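Side-chain contacts in alanine glyoxylate transaminase (Thermococcus litoralis, PDB 2ZC0), which probably transfers the amino group of alanine to glyoxylate, using pyridoxal 5'-phosphate as cofactor: residues A85-L88 with K89-H93; E162-I165 with K166-K169; G294-E297 with K298-E302. All blocks are in the same frame, centred on the assembly; numbering follows the deposited sequence.

Contact 1 of 3, residues A85-L88 with K89-H93; sequences AAFL and KKYDH
Phe87 and Tyr91 meet one turn apart on helix 78-91, and their rings form the tight part of this contact. CD2 of Phe87 lies 3.6 Å from CD1 of Tyr91, and CE2 of Phe87 is nearly as close to that CD1. The side chains cross at about a right angle. The ring planes are 50° apart, so the pair is oblique. The first torsions bring the rings together. Phe87 has CG anti to its own nitrogen (chi1 169°), which swings the ring forward along the helix. Tyr91 has CG beside its nitrogen (chi1 -56°), which turns its ring back. Phe296 of helix 295-322 meets both rings edge-to-face, and Phe219 also meets Phe87.

The contact is the C-terminal end of an alpha-helix in the fold of this pyridoxal-phosphate-dependent aminotransferase. Three regular i to i+4 bonds hold the last turns: N of Lys89 to O of Ala85, N of Lys90 to O of Ala86, and N of Tyr91 to O of Phe87. The next one, from N of Asp92 to O of Leu88 at 3.0 Å, is weak. Asp92 is the first residue to leave helical geometry. Its CB still rests against O of Leu88, and its OD2 is bonded to Asn218, which ties the helix end to a neighbouring part of the chain.

The exposed side is looser and is made of Ala86, Lys89 and Lys90. CD of Lys89 passes within 3.9 Å of O of Ala86, and the end of the chain leads away. CG of Lys90 sits 3.9 Å above the centre of one face of the Tyr91 ring, and NZ of Lys90 gives a hydrogen bond of 3.1 Å to OH of Tyr91.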
ATOM      1  N   ALA A  85      -7.461  29.387  19.890  1.00 45.16           N
ATOM      2  CA  ALA A  85      -6.877  28.873  21.117  1.00 46.61           C
ATOM      3  C   ALA A  85      -7.599  29.487  22.322  1.00 47.37           C
ATOM      4  O   ALA A  85      -7.906  28.790  23.283  1.00 48.84           O
ATOM      5  CB  ALA A  85      -5.398  29.201  21.160  1.00 46.33           C
ATOM      6  N   ALA A  86      -7.867  30.789  22.255  1.00 47.23           N
ATOM      7  CA  ALA A  86      -8.554  31.510  23.327  1.00 47.22           C
ATOM      8  C   ALA A  86     -10.010  31.096  23.352  1.00 47.08           C
ATOM      9  O   ALA A  86     -10.610  30.931  24.415  1.00 47.51           O
ATOM     10  CB  ALA A  86      -8.457  33.019  23.095  1.00 46.65           C
ATOM     11  N   PHE A  87     -10.578  30.941  22.161  1.00 47.33           N
ATOM     12  CA  PHE A  87     -11.963  30.531  22.027  1.00 47.30           C
ATOM     13  C   PHE A  87     -12.167  29.148  22.616  1.00 46.88           C
ATOM     14  O   PHE A  87     -13.188  28.881  23.236  1.00 46.74           O
ATOM     15  CB  PHE A  87     -12.369  30.539  20.554  1.00 47.87           C
ATOM     16  CG  PHE A  87     -13.691  29.884  20.283  1.00 48.71           C
ATOM     17  CD1 PHE A  87     -13.748  28.594  19.769  1.00 48.82           C
ATOM     18  CD2 PHE A  87     -14.883  30.561  20.527  1.00 49.58           C
ATOM     19  CE1 PHE A  87     -14.972  27.987  19.496  1.00 50.21           C
ATOM     20  CE2 PHE A  87     -16.113  29.964  20.259  1.00 47.78           C
ATOM     21  CZ  PHE A  87     -16.159  28.676  19.742  1.00 49.67           C
ATOM     22  N   LEU A  88     -11.188  28.268  22.433  1.00 48.11           N
ATOM     23  CA  LEU A  88     -11.304  26.913  22.956  1.00 49.24           C
ATOM     24  C   LEU A  88     -11.120  26.878  24.467  1.00 51.69           C
ATOM     25  O   LEU A  88     -11.795  26.124  25.168  1.00 51.94           O
ATOM     26  CB  LEU A  88     -10.287  25.986  22.275  1.00 48.87           C
ATOM     27  CG  LEU A  88     -10.746  25.213  21.027  1.00 50.61           C
ATOM     28  CD1 LEU A  88     -11.421  26.164  20.056  1.00 50.79           C
ATOM     29  CD2 LEU A  88      -9.560  24.514  20.361  1.00 49.10           C
ATOM     30  N   LYS A  89     -10.205  27.694  24.971  1.00 53.40           N
ATOM     31  CA  LYS A  89      -9.949  27.737  26.400  1.00 54.87           C
ATOM     32  C   LYS A  89     -11.151  28.282  27.163  1.00 55.14           C
ATOM     33  O   LYS A  89     -11.450  27.838  28.274  1.00 54.42           O
ATOM     34  CB  LYS A  89      -8.692  28.581  26.680  1.00 56.62           C
ATOM     35  CG  LYS A  89      -8.620  29.208  28.071  1.00 60.06           C
ATOM     36  CD  LYS A  89      -9.390  30.535  28.092  1.00 64.09           C
ATOM     37  CE  LYS A  89      -9.809  30.952  29.505  1.00 65.83           C
ATOM     38  NZ  LYS A  89     -10.712  32.146  29.469  1.00 64.04           N
ATOM     39  N   LYS A  90     -11.850  29.231  26.554  1.00 55.02           N
ATOM     40  CA  LYS A  90     -12.997  29.840  27.202  1.00 55.69           C
ATOM     41  C   LYS A  90     -14.279  29.027  27.126  1.00 56.02           C
ATOM     42  O   LYS A  90     -14.878  28.710  28.152  1.00 56.62           O
ATOM     43  CB  LYS A  90     -13.251  31.233  26.619  1.00 56.73           C
ATOM     44  CG  LYS A  90     -14.416  31.959  27.281  1.00 59.16           C
ATOM     45  CD  LYS A  90     -14.564  33.378  26.771  1.00 61.56           C
ATOM     46  CE  LYS A  90     -15.771  34.064  27.393  1.00 61.61           C
ATOM     47  NZ  LYS A  90     -15.957  35.443  26.841  1.00 62.79           N
ATOM     48  N   TYR A  91     -14.688  28.678  25.908  1.00 57.05           N
ATOM     49  CA  TYR A  91     -15.929  27.939  25.694  1.00 56.99           C
ATOM     50  C   TYR A  91     -15.868  26.424  25.545  1.00 57.15           C
ATOM     51  O   TYR A  91     -16.893  25.811  25.249  1.00 58.25           O
ATOM     52  CB  TYR A  91     -16.661  28.505  24.481  1.00 56.66           C
ATOM     53  CG  TYR A  91     -16.952  29.979  24.572  1.00 58.38           C
ATOM     54  CD1 TYR A  91     -16.231  30.898  23.810  1.00 59.23           C
ATOM     55  CD2 TYR A  91     -17.951  30.459  25.417  1.00 58.74           C
ATOM     56  CE1 TYR A  91     -16.501  32.260  23.882  1.00 61.42           C
ATOM     57  CE2 TYR A  91     -18.230  31.820  25.501  1.00 59.73           C
ATOM     58  CZ  TYR A  91     -17.503  32.714  24.731  1.00 61.16           C
ATOM     59  OH  TYR A  91     -17.775  34.061  24.801  1.00 63.38           O
ATOM     60  N   ASP A  92     -14.699  25.814  25.728  1.00 57.03           N
ATOM     61  CA  ASP A  92     -14.599  24.356  25.597  1.00 57.98           C
ATOM     62  C   ASP A  92     -13.578  23.739  26.563  1.00 59.43           C
ATOM     63  O   ASP A  92     -13.125  22.611  26.352  1.00 60.24           O
ATOM     64  CB  ASP A  92     -14.255  23.978  24.141  1.00 57.54           C
ATOM     65  CG  ASP A  92     -14.878  22.641  23.703  1.00 57.36           C
ATOM     66  OD1 ASP A  92     -15.976  22.293  24.195  1.00 56.65           O
ATOM     67  OD2 ASP A  92     -14.285  21.946  22.848  1.00 55.93           O
ATOM     68  N   HIS A  93     -13.232  24.469  27.624  1.00 58.98           N
ATOM     69  CA  HIS A  93     -12.265  23.996  28.624  1.00 59.36           C
ATOM     70  C   HIS A  93     -10.977  23.441  28.033  1.00 57.89           C
ATOM     71  O   HIS A  93     -10.392  22.502  28.578  1.00 58.02           O
ATOM     72  CB  HIS A  93     -12.882  22.908  29.506  1.00 62.21           C
ATOM     73  CG  HIS A  93     -13.736  23.436  30.613  1.00 65.29           C
ATOM     74  ND1 HIS A  93     -14.984  23.977  30.396  1.00 67.15           N
ATOM     75  CD2 HIS A  93     -13.503  23.539  31.943  1.00 66.12           C
ATOM     76  CE1 HIS A  93     -15.485  24.392  31.546  1.00 68.66           C
ATOM     77  NE2 HIS A  93     -14.607  24.138  32.500  1.00 69.02           N
TER

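Contact 2 of 3, residues E162-I165 with K166-K169; sequences EEKI and KELK
Helix 158-170 lies within a predicted coiled-coil region, and this contact links side chains from its middle almost to its C-terminal end. On the side facing helix 194-207, Ile165 and Lys169 lie side by side and point the same way. CG2 of Ile165 packs against CE of Lys169 at 3.7 Å. Ile165 also touches Ile203 and Tyr207, while NZ of Lys169 forms a salt bridge with Asp2 of the second subunit.

Glu162 reaches Lys166 with CG anti to its backbone nitrogen (chi1 -179°) and the rest of the chain extended. The salt bridge from OE1 of Glu162 to NZ of Lys166 is long, at 3.8 Å. The same OE1 is held more firmly by the Tyr207 hydroxyl and Lys206. The Lys164 chain folds over Leu168. CG and CD of Lys164 both lie 3.5 Å from CD2 of Leu168, a tight fit. Beyond them, NZ of Lys164 makes a long salt bridge of 3.9 Å to OE2 of Glu167 and a weak, long pair with Glu147. Its charge may partly offset the crowding of two carboxylates, since OE1 of Glu167 is only 3.5 Å from OE2 of Glu163, with their planes 40° apart.

Four i to i+4 backbone bonds run beneath these groups. Charged pairs on the outer sides and a buried isoleucine against the next helix are typical of an amphipathic surface helix.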
ATOM      1  N   GLU A 162     -13.285  -2.432  25.578  1.00 48.37           N
ATOM      2  CA  GLU A 162     -12.146  -3.239  26.031  1.00 48.13           C
ATOM      3  C   GLU A 162     -12.247  -4.698  25.622  1.00 48.33           C
ATOM      4  O   GLU A 162     -11.228  -5.371  25.413  1.00 47.41           O
ATOM      5  CB  GLU A 162     -11.977  -3.166  27.554  1.00 47.46           C
ATOM      6  CG  GLU A 162     -10.782  -3.985  28.034  1.00 46.67           C
ATOM      7  CD  GLU A 162     -10.383  -3.696  29.469  1.00 48.50           C
ATOM      8  OE1 GLU A 162      -9.242  -4.051  29.838  1.00 48.52           O
ATOM      9  OE2 GLU A 162     -11.197  -3.119  30.226  1.00 49.94           O
ATOM     10  N   GLU A 163     -13.475  -5.196  25.529  1.00 49.18           N
ATOM     11  CA  GLU A 163     -13.685  -6.576  25.123  1.00 48.47           C
ATOM     12  C   GLU A 163     -13.364  -6.667  23.645  1.00 45.97           C
ATOM     13  O   GLU A 163     -12.786  -7.644  23.194  1.00 45.38           O
ATOM     14  CB  GLU A 163     -15.134  -7.011  25.359  1.00 51.44           C
ATOM     15  CG  GLU A 163     -15.371  -8.484  25.024  1.00 57.51           C
ATOM     16  CD  GLU A 163     -14.352  -9.412  25.688  1.00 62.78           C
ATOM     17  OE1 GLU A 163     -14.213  -9.353  26.935  1.00 66.31           O
ATOM     18  OE2 GLU A 163     -13.688 -10.198  24.967  1.00 62.95           O
ATOM     19  N   LYS A 164     -13.740  -5.645  22.886  1.00 44.76           N
ATOM     20  CA  LYS A 164     -13.440  -5.649  21.458  1.00 44.50           C
ATOM     21  C   LYS A 164     -11.925  -5.643  21.300  1.00 41.86           C
ATOM     22  O   LYS A 164     -11.359  -6.461  20.577  1.00 41.69           O
ATOM     23  CB  LYS A 164     -14.042  -4.420  20.771  1.00 44.64           C
ATOM     24  CG  LYS A 164     -13.620  -4.266  19.306  1.00 46.51           C
ATOM     25  CD  LYS A 164     -13.981  -5.483  18.452  1.00 46.66           C
ATOM     26  CE  LYS A 164     -15.473  -5.567  18.153  1.00 48.96           C
ATOM     27  NZ  LYS A 164     -15.808  -6.756  17.297  1.00 47.92           N
ATOM     28  N   ILE A 165     -11.273  -4.727  22.011  1.00 41.46           N
ATOM     29  CA  ILE A 165      -9.821  -4.612  21.957  1.00 39.95           C
ATOM     30  C   ILE A 165      -9.159  -5.949  22.285  1.00 40.23           C
ATOM     31  O   ILE A 165      -8.256  -6.379  21.575  1.00 40.15           O
ATOM     32  CB  ILE A 165      -9.334  -3.506  22.914  1.00 40.26           C
ATOM     33  CG1 ILE A 165      -9.751  -2.144  22.352  1.00 37.71           C
ATOM     34  CG2 ILE A 165      -7.821  -3.581  23.095  1.00 41.06           C
ATOM     35  CD1 ILE A 165      -9.507  -0.973  23.294  1.00 34.76           C
ATOM     36  N   LYS A 166      -9.617  -6.622  23.339  1.00 41.79           N
ATOM     37  CA  LYS A 166      -9.049  -7.923  23.710  1.00 42.31           C
ATOM     38  C   LYS A 166      -9.372  -8.951  22.633  1.00 42.65           C
ATOM     39  O   LYS A 166      -8.586  -9.857  22.359  1.00 43.59           O
ATOM     40  CB  LYS A 166      -9.612  -8.396  25.047  1.00 44.53           C
ATOM     41  CG  LYS A 166      -9.206  -7.554  26.246  1.00 48.79           C
ATOM     42  CD  LYS A 166      -9.777  -8.140  27.543  1.00 50.32           C
ATOM     43  CE  LYS A 166      -9.216  -7.429  28.759  1.00 53.32           C
ATOM     44  NZ  LYS A 166      -9.905  -7.828  30.021  1.00 57.27           N
ATOM     45  N   GLU A 167     -10.538  -8.805  22.025  1.00 42.57           N
ATOM     46  CA  GLU A 167     -10.960  -9.710  20.972  1.00 44.00           C
ATOM     47  C   GLU A 167      -9.962  -9.568  19.793  1.00 43.95           C
ATOM     48  O   GLU A 167      -9.408 -10.560  19.316  1.00 42.48           O
ATOM     49  CB  GLU A 167     -12.386  -9.329  20.552  1.00 47.63           C
ATOM     50  CG  GLU A 167     -13.275 -10.462  20.077  1.00 52.91           C
ATOM     51  CD  GLU A 167     -14.719 -10.285  20.561  1.00 59.59           C
ATOM     52  OE1 GLU A 167     -15.001 -10.626  21.740  1.00 58.19           O
ATOM     53  OE2 GLU A 167     -15.560  -9.789  19.773  1.00 61.41           O
ATOM     54  N   LEU A 168      -9.711  -8.331  19.358  1.00 41.29           N
ATOM     55  CA  LEU A 168      -8.785  -8.081  18.251  1.00 39.71           C
ATOM     56  C   LEU A 168      -7.364  -8.580  18.532  1.00 38.99           C
ATOM     57  O   LEU A 168      -6.740  -9.231  17.691  1.00 37.47           O
ATOM     58  CB  LEU A 168      -8.715  -6.578  17.917  1.00 38.49           C
ATOM     59  CG  LEU A 168      -9.683  -5.885  16.941  1.00 38.87           C
ATOM     60  CD1 LEU A 168     -10.438  -6.910  16.104  1.00 39.76           C
ATOM     61  CD2 LEU A 168     -10.633  -4.999  17.702  1.00 38.18           C
ATOM     62  N   LYS A 169      -6.842  -8.269  19.713  1.00 39.25           N
ATOM     63  CA  LYS A 169      -5.491  -8.693  20.052  1.00 39.88           C
ATOM     64  C   LYS A 169      -5.365 -10.207  20.145  1.00 39.86           C
ATOM     65  O   LYS A 169      -4.324 -10.768  19.804  1.00 40.76           O
ATOM     66  CB  LYS A 169      -5.041  -8.012  21.345  1.00 41.52           C
ATOM     67  CG  LYS A 169      -5.026  -6.486  21.211  1.00 44.63           C
ATOM     68  CD  LYS A 169      -4.487  -5.805  22.455  1.00 47.00           C
ATOM     69  CE  LYS A 169      -4.342  -4.296  22.253  1.00 49.46           C
ATOM     70  NZ  LYS A 169      -3.316  -3.932  21.213  1.00 50.80           N
TER

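Contact 3 of 3, residues G294-E297 with K298-E302; sequences GYFE and KYHLE
Tyr295 presents one ring face to the edge of Tyr299, with CE1 of Tyr299 3.5 Å above that face, toward its rim. This is a T-shaped pair, with planes 88° apart. On one face of the Tyr299 ring lies CG of Lys298, also toward the rim. The Phe296 and His300 rings are nearly parallel, 10° apart, but barely overlap; CE1 of Phe296 is 3.5 Å from ND1 of His300. Phe296 has CG opposite its nitrogen (chi1 179°), which carries the ring alongside His300. Leu301 makes an off-centre CH-pi contact, its CG 4.2 Å from the Phe296 ring centroid.

These rings belong to the first turns of helix 295-322. Gly294 is its N-cap and also ends helix 281-292 in a Schellman motif, where its positive phi suits glycine. A wider pi-type turn follows. O of Phe296 accepts a nearly straight bond from N of Leu301 at 2.8 Å and a weak one from N of His300.

An alanine in place of Phe296 is likely to open a gap between His300, Leu301 and helix 78-91. On the exposed side, OE2 of Glu297 and OE1 of Glu302 bring like charges within 3.8 Å.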
ATOM      1  N   GLY A 294     -16.695  39.150  19.269  1.00 59.76           N
ATOM      2  CA  GLY A 294     -17.611  38.538  20.216  1.00 58.53           C
ATOM      3  C   GLY A 294     -18.972  38.126  19.698  1.00 57.99           C
ATOM      4  O   GLY A 294     -19.934  38.071  20.469  1.00 58.63           O
ATOM      5  N   TYR A 295     -19.064  37.821  18.406  1.00 57.36           N
ATOM      6  CA  TYR A 295     -20.332  37.404  17.807  1.00 57.27           C
ATOM      7  C   TYR A 295     -20.728  35.979  18.168  1.00 56.75           C
ATOM      8  O   TYR A 295     -21.852  35.557  17.898  1.00 56.29           O
ATOM      9  CB  TYR A 295     -20.280  37.566  16.281  1.00 57.48           C
ATOM     10  CG  TYR A 295     -20.270  39.014  15.850  1.00 57.89           C
ATOM     11  CD1 TYR A 295     -20.003  39.378  14.532  1.00 57.25           C
ATOM     12  CD2 TYR A 295     -20.506  40.028  16.776  1.00 58.44           C
ATOM     13  CE1 TYR A 295     -19.967  40.720  14.154  1.00 58.52           C
ATOM     14  CE2 TYR A 295     -20.475  41.361  16.408  1.00 58.88           C
ATOM     15  CZ  TYR A 295     -20.204  41.703  15.103  1.00 58.37           C
ATOM     16  OH  TYR A 295     -20.155  43.034  14.772  1.00 60.15           O
ATOM     17  N   PHE A 296     -19.806  35.229  18.765  1.00 56.54           N
ATOM     18  CA  PHE A 296     -20.124  33.865  19.170  1.00 56.10           C
ATOM     19  C   PHE A 296     -21.110  33.983  20.322  1.00 57.85           C
ATOM     20  O   PHE A 296     -22.061  33.207  20.433  1.00 57.11           O
ATOM     21  CB  PHE A 296     -18.872  33.123  19.645  1.00 53.92           C
ATOM     22  CG  PHE A 296     -19.144  31.710  20.093  1.00 52.15           C
ATOM     23  CD1 PHE A 296     -19.637  30.764  19.193  1.00 51.01           C
ATOM     24  CD2 PHE A 296     -18.937  31.329  21.417  1.00 52.19           C
ATOM     25  CE1 PHE A 296     -19.921  29.464  19.604  1.00 48.90           C
ATOM     26  CE2 PHE A 296     -19.219  30.030  21.840  1.00 50.08           C
ATOM     27  CZ  PHE A 296     -19.712  29.095  20.928  1.00 50.07           C
ATOM     28  N   GLU A 297     -20.868  34.974  21.177  1.00 58.86           N
ATOM     29  CA  GLU A 297     -21.726  35.222  22.326  1.00 59.73           C
ATOM     30  C   GLU A 297     -23.017  35.874  21.855  1.00 59.86           C
ATOM     31  O   GLU A 297     -24.117  35.397  22.133  1.00 59.62           O
ATOM     32  CB  GLU A 297     -21.031  36.165  23.309  1.00 61.30           C
ATOM     33  CG  GLU A 297     -20.822  35.602  24.701  1.00 64.79           C
ATOM     34  CD  GLU A 297     -21.366  36.522  25.787  1.00 68.92           C
ATOM     35  OE1 GLU A 297     -20.870  36.451  26.937  1.00 70.49           O
ATOM     36  OE2 GLU A 297     -22.297  37.308  25.497  1.00 70.99           O
ATOM     37  N   LYS A 298     -22.856  36.969  21.120  1.00 59.94           N
ATOM     38  CA  LYS A 298     -23.979  37.748  20.622  1.00 59.38           C
ATOM     39  C   LYS A 298     -24.928  37.083  19.631  1.00 58.02           C
ATOM     40  O   LYS A 298     -26.124  37.359  19.659  1.00 59.25           O
ATOM     41  CB  LYS A 298     -23.465  39.061  20.019  1.00 59.47           C
ATOM     42  CG  LYS A 298     -24.569  39.955  19.463  1.00 61.20           C
ATOM     43  CD  LYS A 298     -24.055  41.341  19.108  1.00 62.26           C
ATOM     44  CE  LYS A 298     -25.191  42.260  18.681  1.00 62.44           C
ATOM     45  NZ  LYS A 298     -24.760  43.688  18.583  1.00 65.06           N
ATOM     46  N   TYR A 299     -24.428  36.215  18.759  1.00 57.23           N
ATOM     47  CA  TYR A 299     -25.311  35.597  17.771  1.00 55.93           C
ATOM     48  C   TYR A 299     -25.554  34.104  17.885  1.00 55.15           C
ATOM     49  O   TYR A 299     -26.613  33.620  17.485  1.00 55.58           O
ATOM     50  CB  TYR A 299     -24.822  35.909  16.358  1.00 55.08           C
ATOM     51  CG  TYR A 299     -24.900  37.369  16.007  1.00 56.53           C
ATOM     52  CD1 TYR A 299     -23.784  38.195  16.115  1.00 57.20           C
ATOM     53  CD2 TYR A 299     -26.103  37.933  15.581  1.00 56.57           C
ATOM     54  CE1 TYR A 299     -23.861  39.549  15.805  1.00 59.40           C
ATOM     55  CE2 TYR A 299     -26.196  39.278  15.273  1.00 57.83           C
ATOM     56  CZ  TYR A 299     -25.073  40.084  15.384  1.00 60.50           C
ATOM     57  OH  TYR A 299     -25.165  41.425  15.074  1.00 62.46           O
ATOM     58  N   HIS A 300     -24.583  33.369  18.412  1.00 54.86           N
ATOM     59  CA  HIS A 300     -24.742  31.931  18.546  1.00 54.38           C
ATOM     60  C   HIS A 300     -25.212  31.527  19.934  1.00 56.40           C
ATOM     61  O   HIS A 300     -26.248  30.880  20.075  1.00 56.90           O
ATOM     62  CB  HIS A 300     -23.427  31.217  18.213  1.00 53.72           C
ATOM     63  CG  HIS A 300     -23.533  29.722  18.232  1.00 52.00           C
ATOM     64  ND1 HIS A 300     -23.375  28.978  19.381  1.00 50.97           N
ATOM     65  CD2 HIS A 300     -23.832  28.838  17.250  1.00 50.13           C
ATOM     66  CE1 HIS A 300     -23.574  27.701  19.107  1.00 50.19           C
ATOM     67  NE2 HIS A 300     -23.855  27.590  17.820  1.00 49.93           N
ATOM     68  N   LEU A 301     -24.460  31.904  20.962  1.00 58.15           N
ATOM     69  CA  LEU A 301     -24.833  31.550  22.328  1.00 61.28           C
ATOM     70  C   LEU A 301     -26.211  32.052  22.745  1.00 62.27           C
ATOM     71  O   LEU A 301     -26.989  31.307  23.344  1.00 62.37           O
ATOM     72  CB  LEU A 301     -23.787  32.067  23.323  1.00 60.53           C
ATOM     73  CG  LEU A 301     -22.440  31.350  23.335  1.00 60.30           C
ATOM     74  CD1 LEU A 301     -21.550  31.970  24.395  1.00 59.29           C
ATOM     75  CD2 LEU A 301     -22.648  29.863  23.611  1.00 60.01           C
ATOM     76  N   GLU A 302     -26.513  33.310  22.436  1.00 63.53           N
ATOM     77  CA  GLU A 302     -27.803  33.883  22.812  1.00 65.14           C
ATOM     78  C   GLU A 302     -28.751  34.013  21.628  1.00 65.30           C
ATOM     79  O   GLU A 302     -29.775  34.696  21.706  1.00 65.71           O
ATOM     80  CB  GLU A 302     -27.603  35.254  23.470  1.00 66.18           C
ATOM     81  CG  GLU A 302     -26.986  36.305  22.567  1.00 68.29           C
ATOM     82  CD  GLU A 302     -26.687  37.601  23.305  1.00 70.30           C
ATOM     83  OE1 GLU A 302     -25.952  37.553  24.322  1.00 70.73           O
ATOM     84  OE2 GLU A 302     -27.181  38.665  22.867  1.00 70.62           O
TER

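In the fold
From the N terminus, contact 1 comes first, at the end of helix 78-91. Contact 2 follows on helix 158-170, after strands 145-152 and 155-156, and contact 3 opens helix 295-322. Each is local to one helix. None closes a long loop, and they run in series without nesting or crossing. Contacts 1 and 3 touch, with centres about 14 Å apart, and so join two helix ends far apart in sequence: CE2 of Tyr91 meets CD1 of Leu301 at 3.5 Å. Contact 2 stands apart, its centre about 35 Å from that of contact 1 and 44 Å from that of contact 3. It packs on helix 194-207 and reaches the second subunit.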